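Local coordinates for hypothetical protein (Ralstonia eutropha, PDB 2OPK) that is of unproven function but, as a small cupin-fold protein, has been proposed to act as a mannose-6-phosphate isomerase, at residues Q41-G46 and H91-T96; G62-E67 and T102-V107; P52-V57 and V85-R90. All coordinates share one frame; numbering follows the deposited sequence. Where two conformers were deposited one is given.

Contact 1 (Q41-G46 and H91-T96)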
loop_
_atom_site.group_PDB
_atom_site.type_symbol
_atom_site.label_atom_id
_atom_site.label_comp_id
_atom_site.label_asym_id
_atom_site.label_seq_id
_atom_site.Cartn_x
_atom_site.Cartn_y
_atom_site.Cartn_z
ATOM N N GLN B 41 8.161 18.409 -5.413
ATOM C CA GLN B 41 7.676 18.661 -6.775
ATOM C C GLN B 41 6.160 18.616 -6.835
ATOM O O GLN B 41 5.511 17.982 -5.988
ATOM C CB GLN B 41 8.225 17.645 -7.806
ATOM C CG GLN B 41 9.744 17.515 -7.797
ATOM C CD GLN B 41 10.242 16.441 -6.832
ATOM O OE1 GLN B 41 9.449 15.851 -6.116
ATOM N NE2 GLN B 41 11.554 16.227 -6.772
ATOM N N ALA B 42 5.615 19.289 -7.855
ATOM C CA ALA B 42 4.209 19.248 -8.174
ATOM C C ALA B 42 4.058 19.003 -9.678
ATOM O O ALA B 42 4.970 19.229 -10.425
ATOM C CB ALA B 42 3.564 20.575 -7.786
ATOM N N SER B 43 2.899 18.536 -10.121
ATOM C CA SER B 43 2.630 18.397 -11.549
ATOM C C SER B 43 2.838 19.752 -12.264
ATOM O O SER B 43 2.426 20.790 -11.755
ATOM C CB SER B 43 1.206 17.909 -11.776
ATOM O OG SER B 43 1.053 16.611 -11.274
ATOM N N PRO B 44 3.533 19.757 -13.416
ATOM C CA PRO B 44 3.723 21.050 -14.093
ATOM C C PRO B 44 2.420 21.691 -14.533
ATOM O O PRO B 44 1.415 21.008 -14.697
ATOM C CB PRO B 44 4.557 20.698 -15.332
ATOM C CG PRO B 44 4.529 19.210 -15.468
ATOM C CD PRO B 44 4.171 18.631 -14.134
ATOM N N PRO B 45 2.424 23.009 -14.718
ATOM C CA PRO B 45 1.222 23.666 -15.197
ATOM C C PRO B 45 0.699 23.082 -16.505
ATOM O O PRO B 45 1.471 22.772 -17.431
ATOM C CB PRO B 45 1.678 25.112 -15.401
ATOM C CG PRO B 45 2.846 25.274 -14.480
ATOM C CD PRO B 45 3.525 23.963 -14.478
ATOM N N GLY B 46 -0.611 22.917 -16.555
ATOM C CA GLY B 46 -1.274 22.310 -17.690
ATOM C C GLY B 46 -1.334 20.783 -17.672
ATOM O O GLY B 46 -2.164 20.214 -18.387
ATOM N N HIS B 91 -6.122 13.510 -13.127
ATOM C CA HIS B 91 -5.695 14.043 -11.854
ATOM C C HIS B 91 -4.279 14.641 -11.956
ATOM O O HIS B 91 -3.549 14.447 -12.930
ATOM C CB HIS B 91 -5.849 12.976 -10.739
ATOM C CG HIS B 91 -4.731 11.969 -10.680
ATOM N ND1 HIS B 91 -4.585 10.947 -11.595
ATOM C CD2 HIS B 91 -3.725 11.818 -9.791
ATOM C CE1 HIS B 91 -3.522 10.232 -11.287
ATOM N NE2 HIS B 91 -2.976 10.743 -10.199
ATOM N N ARG B 92 -3.941 15.444 -10.971
ATOM C CA ARG B 92 -2.646 16.071 -10.916
ATOM C C ARG B 92 -2.223 16.219 -9.470
ATOM O O ARG B 92 -3.064 16.192 -8.585
ATOM C CB ARG B 92 -2.670 17.444 -11.607
ATOM C CG ARG B 92 -3.712 18.438 -11.060
ATOM C CD ARG B 92 -3.656 19.771 -11.822
ATOM N NE ARG B 92 -2.612 20.660 -11.301
ATOM C CZ ARG B 92 -1.382 20.808 -11.795
ATOM N NH1 ARG B 92 -0.983 20.205 -12.911
ATOM N NH2 ARG B 92 -0.552 21.636 -11.168
ATOM N N VAL B 93 -0.909 16.358 -9.262
ATOM C CA VAL B 93 -0.342 16.613 -7.963
ATOM C C VAL B 93 -0.238 18.129 -7.818
ATOM O O VAL B 93 0.510 18.781 -8.546
ATOM C CB VAL B 93 1.032 15.916 -7.806
ATOM C CG1 VAL B 93 1.638 16.252 -6.465
ATOM C CG2 VAL B 93 0.848 14.418 -7.948
ATOM N N ALA B 94 -1.038 18.687 -6.902
ATOM C CA ALA B 94 -1.046 20.119 -6.663
ATOM C C ALA B 94 0.219 20.556 -5.876
ATOM O O ALA B 94 0.773 21.621 -6.129
ATOM C CB ALA B 94 -2.306 20.499 -5.936
ATOM N N TRP B 95 0.682 19.724 -4.937
ATOM C CA TRP B 95 1.923 20.007 -4.198
ATOM C C TRP B 95 2.383 18.760 -3.461
ATOM O O TRP B 95 1.598 17.843 -3.258
ATOM C CB TRP B 95 1.752 21.150 -3.162
ATOM C CG TRP B 95 0.946 20.756 -1.927
ATOM C CD1 TRP B 95 1.432 20.213 -0.774
ATOM C CD2 TRP B 95 -0.481 20.857 -1.750
ATOM N NE1 TRP B 95 0.404 19.946 0.111
ATOM C CE2 TRP B 95 -0.780 20.333 -0.459
ATOM C CE3 TRP B 95 -1.535 21.341 -2.545
ATOM C CZ2 TRP B 95 -2.070 20.283 0.040
ATOM C CZ3 TRP B 95 -2.817 21.289 -2.044
ATOM C CH2 TRP B 95 -3.077 20.769 -0.766
ATOM N N THR B 96 3.651 18.761 -3.047
ATOM C CA THR B 96 4.201 17.771 -2.124
ATOM C C THR B 96 4.943 18.520 -1.027
ATOM O O THR B 96 5.315 19.659 -1.209
ATOM C CB THR B 96 5.118 16.687 -2.795
ATOM O OG1 THR B 96 6.244 17.281 -3.472
ATOM C CG2 THR B 96 4.324 15.870 -3.783
#
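Gln41 opens the loop segment with its carbonyl oxygen, which accepts a hydrogen bond from the hydroxyl of Thr96: OG1 lies 2.7 Å from Gln41 O, in the carbonyl plane and on a lone pair. Thr96 can do this because chi1 of 59° places OG1 between its own backbone N and carbonyl carbon. The amide end of Gln41 turns elsewhere, to Asn39 N and Pro18 O. Ala42 follows, its methyl CB small enough to sit 3.4 Å from Ala94 O, where the strand bulges. Ser43 is the centre of the contact and pairs with Val93 twice. Its N-H gives a bond to Val93 O, on a lone pair of that carbonyl, while its OG, standing beside its own backbone N, receives the Val93 N-H at 2.8 Å and a nearly straight 163°. A short hydroxyl thus does the work of a backbone acceptor. Beyond it Arg92, bent at chi3 (-83°), lays its guanidinium edge against the loop: NH2 reaches Ser43 O at 3.2 Å and NH1 reaches Pro44 O at 3.1 Å, each nitrogen standing above the carbonyl plane it meets. NH1 also bonds Phe47 O, so one cation gathers three carbonyls of a proline-containing loop. On its other edge strand 91-96 pairs with strand 64-68, where Ala94 and Trp95 both face Gly65 in a classic beta bulge of the cupin beta-barrel.

Contact 2 (G62-E67 and T102-V107)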
loop_
_atom_site.group_PDB
_atom_site.type_symbol
_atom_site.label_atom_id
_atom_site.label_comp_id
_atom_site.label_asym_id
_atom_site.label_seq_id
_atom_site.Cartn_x
_atom_site.Cartn_y
_atom_site.Cartn_z
ATOM N N GLY B 62 5.582 12.032 4.631
ATOM C CA GLY B 62 5.455 13.371 4.040
ATOM C C GLY B 62 4.001 13.801 3.902
ATOM O O GLY B 62 3.189 13.530 4.773
ATOM N N SER B 63 3.696 14.559 2.864
ATOM C CA SER B 63 2.357 15.125 2.681
ATOM C C SER B 63 2.202 15.634 1.260
ATOM O O SER B 63 3.195 15.885 0.569
ATOM C CB SER B 63 2.056 16.278 3.665
ATOM O OG SER B 63 2.913 17.389 3.471
ATOM N N ALA B 64 0.955 15.820 0.848
ATOM C CA ALA B 64 0.656 16.239 -0.510
ATOM C C ALA B 64 -0.754 16.796 -0.665
ATOM O O ALA B 64 -1.572 16.782 0.255
ATOM C CB ALA B 64 0.840 15.001 -1.485
ATOM N N GLY B 65 -1.002 17.292 -1.861
ATOM C CA GLY B 65 -2.316 17.645 -2.329
ATOM C C GLY B 65 -2.444 17.080 -3.730
ATOM O O GLY B 65 -1.485 17.107 -4.486
ATOM N N ILE B 66 -3.611 16.513 -4.027
ATOM C CA ILE B 66 -3.955 15.993 -5.326
ATOM C C ILE B 66 -5.301 16.541 -5.743
ATOM O O ILE B 66 -6.230 16.540 -4.952
ATOM C CB ILE B 66 -4.068 14.462 -5.327
ATOM C CG1 ILE B 66 -2.682 13.841 -5.197
ATOM C CG2 ILE B 66 -4.742 13.952 -6.628
ATOM C CD1 ILE B 66 -2.611 12.362 -5.512
ATOM N N GLU B 67 -5.404 16.949 -6.995
ATOM C CA GLU B 67 -6.654 17.384 -7.591
ATOM C C GLU B 67 -7.169 16.413 -8.663
ATOM O O GLU B 67 -6.450 16.091 -9.622
ATOM C CB GLU B 67 -6.460 18.740 -8.265
ATOM C CG GLU B 67 -7.776 19.373 -8.681
ATOM C CD GLU B 67 -7.600 20.759 -9.284
ATOM O OE1 GLU B 67 -6.549 21.410 -9.065
ATOM O OE2 GLU B 67 -8.531 21.181 -9.998
ATOM N N THR B 102 8.335 12.939 0.441
ATOM C CA THR B 102 7.017 12.378 0.445
ATOM C C THR B 102 7.162 11.027 -0.274
ATOM O O THR B 102 7.539 10.976 -1.454
ATOM C CB THR B 102 5.999 13.285 -0.246
ATOM O OG1 THR B 102 5.857 14.498 0.492
ATOM C CG2 THR B 102 4.637 12.624 -0.310
ATOM N N VAL B 103 6.926 9.949 0.466
ATOM C CA VAL B 103 6.967 8.598 -0.095
ATOM C C VAL B 103 5.554 8.093 -0.270
ATOM O O VAL B 103 4.751 8.137 0.677
ATOM C CB VAL B 103 7.753 7.597 0.831
ATOM C CG1 VAL B 103 7.760 6.203 0.218
ATOM C CG2 VAL B 103 9.178 8.112 1.090
ATOM N N TRP B 104 5.258 7.601 -1.469
ATOM C CA TRP B 104 3.931 7.093 -1.831
ATOM C C TRP B 104 4.013 5.628 -2.185
ATOM O O TRP B 104 5.073 5.136 -2.566
ATOM C CB TRP B 104 3.407 7.733 -3.089
ATOM C CG TRP B 104 3.509 9.227 -3.244
ATOM C CD1 TRP B 104 4.632 9.949 -3.398
ATOM C CD2 TRP B 104 2.415 10.155 -3.314
ATOM N NE1 TRP B 104 4.324 11.278 -3.558
ATOM C CE2 TRP B 104 2.967 11.434 -3.501
ATOM C CE3 TRP B 104 1.026 10.027 -3.217
ATOM C CZ2 TRP B 104 2.173 12.580 -3.628
ATOM C CZ3 TRP B 104 0.232 11.149 -3.352
ATOM C CH2 TRP B 104 0.801 12.414 -3.539
ATOM N N LEU B 105 2.867 4.965 -2.092
ATOM C CA LEU B 105 2.696 3.595 -2.577
ATOM C C LEU B 105 1.604 3.682 -3.604
ATOM O O LEU B 105 0.532 4.238 -3.324
ATOM C CB LEU B 105 2.271 2.662 -1.446
ATOM C CG LEU B 105 2.146 1.189 -1.839
ATOM C CD1 LEU B 105 3.510 0.572 -2.185
ATOM C CD2 LEU B 105 1.516 0.447 -0.696
ATOM N N ALA B 106 1.877 3.187 -4.807
ATOM C CA ALA B 106 0.951 3.293 -5.909
ATOM C C ALA B 106 0.726 1.939 -6.573
ATOM O O ALA B 106 1.675 1.158 -6.761
ATOM C CB ALA B 106 1.444 4.325 -6.916
ATOM N N VAL B 107 -0.539 1.665 -6.905
ATOM C CA VAL B 107 -0.923 0.411 -7.560
ATOM C C VAL B 107 -1.660 0.756 -8.838
ATOM O O VAL B 107 -2.579 1.554 -8.835
ATOM C CB VAL B 107 -1.789 -0.508 -6.680
ATOM C CG1 VAL B 107 -2.062 -1.891 -7.354
ATOM C CG2 VAL B 107 -1.133 -0.707 -5.276
#
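The indole of Trp104 has the CG2 methyl of Thr102 on one face, 3.4 Å above the ring plane and offset toward the rim, as residues two apart on one strand can do. The far end of its six-membered ring meets strand 64-68 obliquely, through Ala64 and Ile66. This is the interior of a cupin beta-barrel: Trp104 spans from the five-stranded sheet, which holds strand 102-109, to the three-stranded one, which holds strand 64-68. A flat, long side chain suits such a bridge, since no backbone hydrogen bonds join the two segments here. Chi1 of -46° sets CG beside the backbone N, and the ring then carries CH2 to 3.3 Å from Ala64 CB; the small methyl allows so close an approach. Ile66 comes tip to tip with the indole, its CD1 3.8 Å from Trp104 CZ3, with CG1 beside its own backbone N and the chain extended at chi2 (-166°). Val57 and Val59 of strand 54-61 and Ile36 of strand 31-38 also pack on the tryptophan, whose buried NE1 is satisfied by Ser38 OG. Unidentified ligand, probably from the crystallisation liquor, comes within about 3 Å of the Trp104 side chain and may mark the pocket found inside cupin barrels. At the end of the contact, Gly62 crosses Thr102 with the two CA atoms 4.0 Å apart; a beta carbon on Gly62 would collide with Thr102 OG1, and the positive phi also suits a glycine. Thr102 OG1 stands 3.0 Å from Ser63 O.

Contact 3 (P52-V57 and V85-R90)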
loop_
_atom_site.group_PDB
_atom_site.type_symbol
_atom_site.label_atom_id
_atom_site.label_comp_id
_atom_site.label_asym_id
_atom_site.label_seq_id
_atom_site.Cartn_x
_atom_site.Cartn_y
_atom_site.Cartn_z
ATOM N N PRO B 52 -5.276 4.439 -18.989
ATOM C CA PRO B 52 -6.261 3.391 -19.261
ATOM C C PRO B 52 -6.373 2.356 -18.131
ATOM O O PRO B 52 -7.238 1.511 -18.188
ATOM C CB PRO B 52 -5.733 2.732 -20.530
ATOM C CG PRO B 52 -4.252 3.003 -20.511
ATOM C CD PRO B 52 -4.048 4.278 -19.787
ATOM N N GLN B 53 -5.465 2.406 -17.158
ATOM C CA GLN B 53 -5.534 1.579 -15.945
ATOM C C GLN B 53 -6.085 2.381 -14.752
ATOM O O GLN B 53 -6.032 3.619 -14.719
ATOM C CB GLN B 53 -4.145 1.082 -15.582
ATOM C CG GLN B 53 -3.544 0.002 -16.474
ATOM C CD GLN B 53 -2.229 -0.507 -15.906
ATOM O OE1 GLN B 53 -1.241 0.236 -15.819
ATOM N NE2 GLN B 53 -2.214 -1.771 -15.495
ATOM N N ASP B 54 -6.650 1.668 -13.778
ATOM C CA ASP B 54 -7.018 2.292 -12.500
ATOM C C ASP B 54 -5.717 2.512 -11.743
ATOM O O ASP B 54 -4.745 1.807 -11.987
ATOM C CB ASP B 54 -7.891 1.366 -11.664
ATOM C CG ASP B 54 -9.350 1.436 -12.028
ATOM O OD1 ASP B 54 -9.714 1.898 -13.129
ATOM O OD2 ASP B 54 -10.134 1.054 -11.152
ATOM N N GLU B 55 -5.708 3.487 -10.847
ATOM C CA GLU B 55 -4.602 3.722 -9.917
ATOM C C GLU B 55 -5.167 3.859 -8.510
ATOM O O GLU B 55 -6.241 4.455 -8.321
ATOM C CB GLU B 55 -3.809 4.979 -10.289
ATOM C CG GLU B 55 -2.582 5.201 -9.381
ATOM C CD GLU B 55 -1.740 6.419 -9.736
ATOM O OE1 GLU B 55 -1.989 7.039 -10.811
ATOM O OE2 GLU B 55 -0.815 6.749 -8.934
ATOM N N TRP B 56 -4.467 3.271 -7.542
ATOM C CA TRP B 56 -4.773 3.380 -6.121
ATOM C C TRP B 56 -3.468 3.917 -5.547
ATOM O O TRP B 56 -2.416 3.334 -5.767
ATOM C CB TRP B 56 -5.151 2.008 -5.524
ATOM C CG TRP B 56 -5.459 2.110 -4.044
ATOM C CD1 TRP B 56 -6.672 2.343 -3.478
ATOM C CD2 TRP B 56 -4.522 2.050 -2.960
ATOM N NE1 TRP B 56 -6.549 2.430 -2.101
ATOM C CE2 TRP B 56 -5.242 2.268 -1.767
ATOM C CE3 TRP B 56 -3.146 1.823 -2.877
ATOM C CZ2 TRP B 56 -4.639 2.278 -0.534
ATOM C CZ3 TRP B 56 -2.553 1.827 -1.634
ATOM C CH2 TRP B 56 -3.290 2.049 -0.492
ATOM N N VAL B 57 -3.508 5.034 -4.846
ATOM C CA VAL B 57 -2.266 5.686 -4.410
ATOM C C VAL B 57 -2.428 6.238 -3.017
ATOM O O VAL B 57 -3.464 6.816 -2.691
ATOM C CB VAL B 57 -1.824 6.800 -5.416
ATOM C CG1 VAL B 57 -2.912 7.906 -5.595
ATOM C CG2 VAL B 57 -0.505 7.403 -5.018
ATOM N N VAL B 85 -8.172 6.374 -8.300
ATOM C CA VAL B 85 -8.380 7.123 -9.535
ATOM C C VAL B 85 -8.759 6.135 -10.649
ATOM O O VAL B 85 -7.870 5.486 -11.214
ATOM C CB VAL B 85 -7.101 7.882 -9.947
ATOM C CG1 VAL B 85 -7.302 8.605 -11.266
ATOM C CG2 VAL B 85 -6.713 8.883 -8.863
ATOM N N PRO B 86 -10.062 6.044 -10.994
ATOM C CA PRO B 86 -10.506 5.145 -12.070
ATOM C C PRO B 86 -9.867 5.496 -13.407
ATOM O O PRO B 86 -9.439 6.646 -13.601
ATOM C CB PRO B 86 -12.010 5.393 -12.139
ATOM C CG PRO B 86 -12.368 5.973 -10.819
ATOM C CD PRO B 86 -11.206 6.792 -10.432
ATOM N N ALA B 87 -9.799 4.519 -14.314
ATOM C CA ALA B 87 -9.203 4.747 -15.637
ATOM C C ALA B 87 -9.917 5.893 -16.318
ATOM O O ALA B 87 -11.137 6.016 -16.243
ATOM C CB ALA B 87 -9.273 3.524 -16.474
ATOM N N HIS B 88 -9.122 6.754 -16.923
ATOM C CA HIS B 88 -9.563 7.937 -17.643
ATOM C C HIS B 88 -10.021 9.124 -16.811
ATOM O O HIS B 88 -10.334 10.163 -17.387
ATOM C CB HIS B 88 -10.498 7.580 -18.796
ATOM C CG HIS B 88 -9.867 6.615 -19.747
ATOM N ND1 HIS B 88 -8.692 6.903 -20.414
ATOM C CD2 HIS B 88 -10.187 5.341 -20.071
ATOM C CE1 HIS B 88 -8.338 5.856 -21.132
ATOM N NE2 HIS B 88 -9.234 4.897 -20.950
ATOM N N CYS B 89 -10.074 8.986 -15.478
ATOM C CA CYS B 89 -10.327 10.129 -14.588
ATOM C C CYS B 89 -9.007 10.820 -14.473
ATOM O O CYS B 89 -8.023 10.181 -14.162
ATOM C CB CYS B 89 -10.762 9.723 -13.184
ATOM S SG CYS B 89 -10.692 11.116 -11.989
ATOM N N ARG B 90 -8.981 12.119 -14.741
ATOM C CA ARG B 90 -7.744 12.866 -14.789
ATOM C C ARG B 90 -7.418 13.464 -13.441
ATOM O O ARG B 90 -8.323 13.840 -12.691
ATOM C CB ARG B 90 -7.794 13.947 -15.879
ATOM C CG ARG B 90 -8.131 13.396 -17.288
ATOM C CD ARG B 90 -7.503 14.232 -18.411
ATOM N NE ARG B 90 -7.866 15.660 -18.404
ATOM C CZ ARG B 90 -7.228 16.617 -19.098
ATOM N NH1 ARG B 90 -6.167 16.334 -19.850
ATOM N NH2 ARG B 90 -7.622 17.891 -19.023
HETATM O O HOH W 1 -6.244 5.864 -13.362
#
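Asp54 sends its side chain along the edge of the turn that follows strand 81-85. Its CB passes 4.1 Å from Val85 O. CG, anti to the carbonyl carbon (chi1 -84°), brings the carboxylate to Pro86 CA and the Ala87 N-H. OD1 then takes the Ala87 N-H at 2.9 Å, met from above the carboxylate plane with a bent N-H...O angle of 143°, and lies 3.5 Å from Pro86 CA. OD2 turns to His84 NE2 and to a salt bridge with Arg28 of the second subunit, so this buried carboxylate is shared between the turn, the sheet and the dimer; these partners would probably keep it ionised. Next along the strand, Glu55 and Val85 form an antiparallel hydrogen-bonded pair: Glu55 N donates to Val85 O, and Val85 N returns a bond of 2.7 Å running nearly along the Glu55 C=O axis. The pair joins strands 54-61 and 81-85 at the edge of the larger sheet of the cupin barrel. Past it, Pro86 opens a type II turn that runs to Cys89, its carbonyl taking the Cys89 N-H; Ala87 holds the second position and His88 the third, with its positive phi. Ala87 fits beside the other segment because its methyl is small, with CB 3.3 Å from Pro52 O. The imidazole of His88 sets CE1 obliquely 3.7 Å from Pro52 CA, and its ND1 bonds Asp50 OD1. Between residues 52-57 and 85-90 a water lies 2.6 Å from Gln53 O and 2.7 Å from Val85 O.

Overall arrangement
Along the chain, contact 3 is nested inside the loop closed by contact 1, whereas contact 2 crosses both. Contacts 1 and 2, with centres about 11 Å apart, share the smaller sheet: Arg92 N lies 2.9 Å from Glu67 O, a probable hydrogen bond. Contacts 2 and 3, about 15 Å apart, share the larger sheet, where Val107 N lies 2.8 Å from Trp56 O, and both touch the second subunit. Contacts 1 and 3 meet through His91, whose CE1 is 3.6 Å from Glu55 OE1. Unidentified ligand, probably from the crystallisation liquor, lies about 4, 3 and 5 Å from the side chains of Val93, Trp104 and Glu55 respectively and may mark the barrel's pocket.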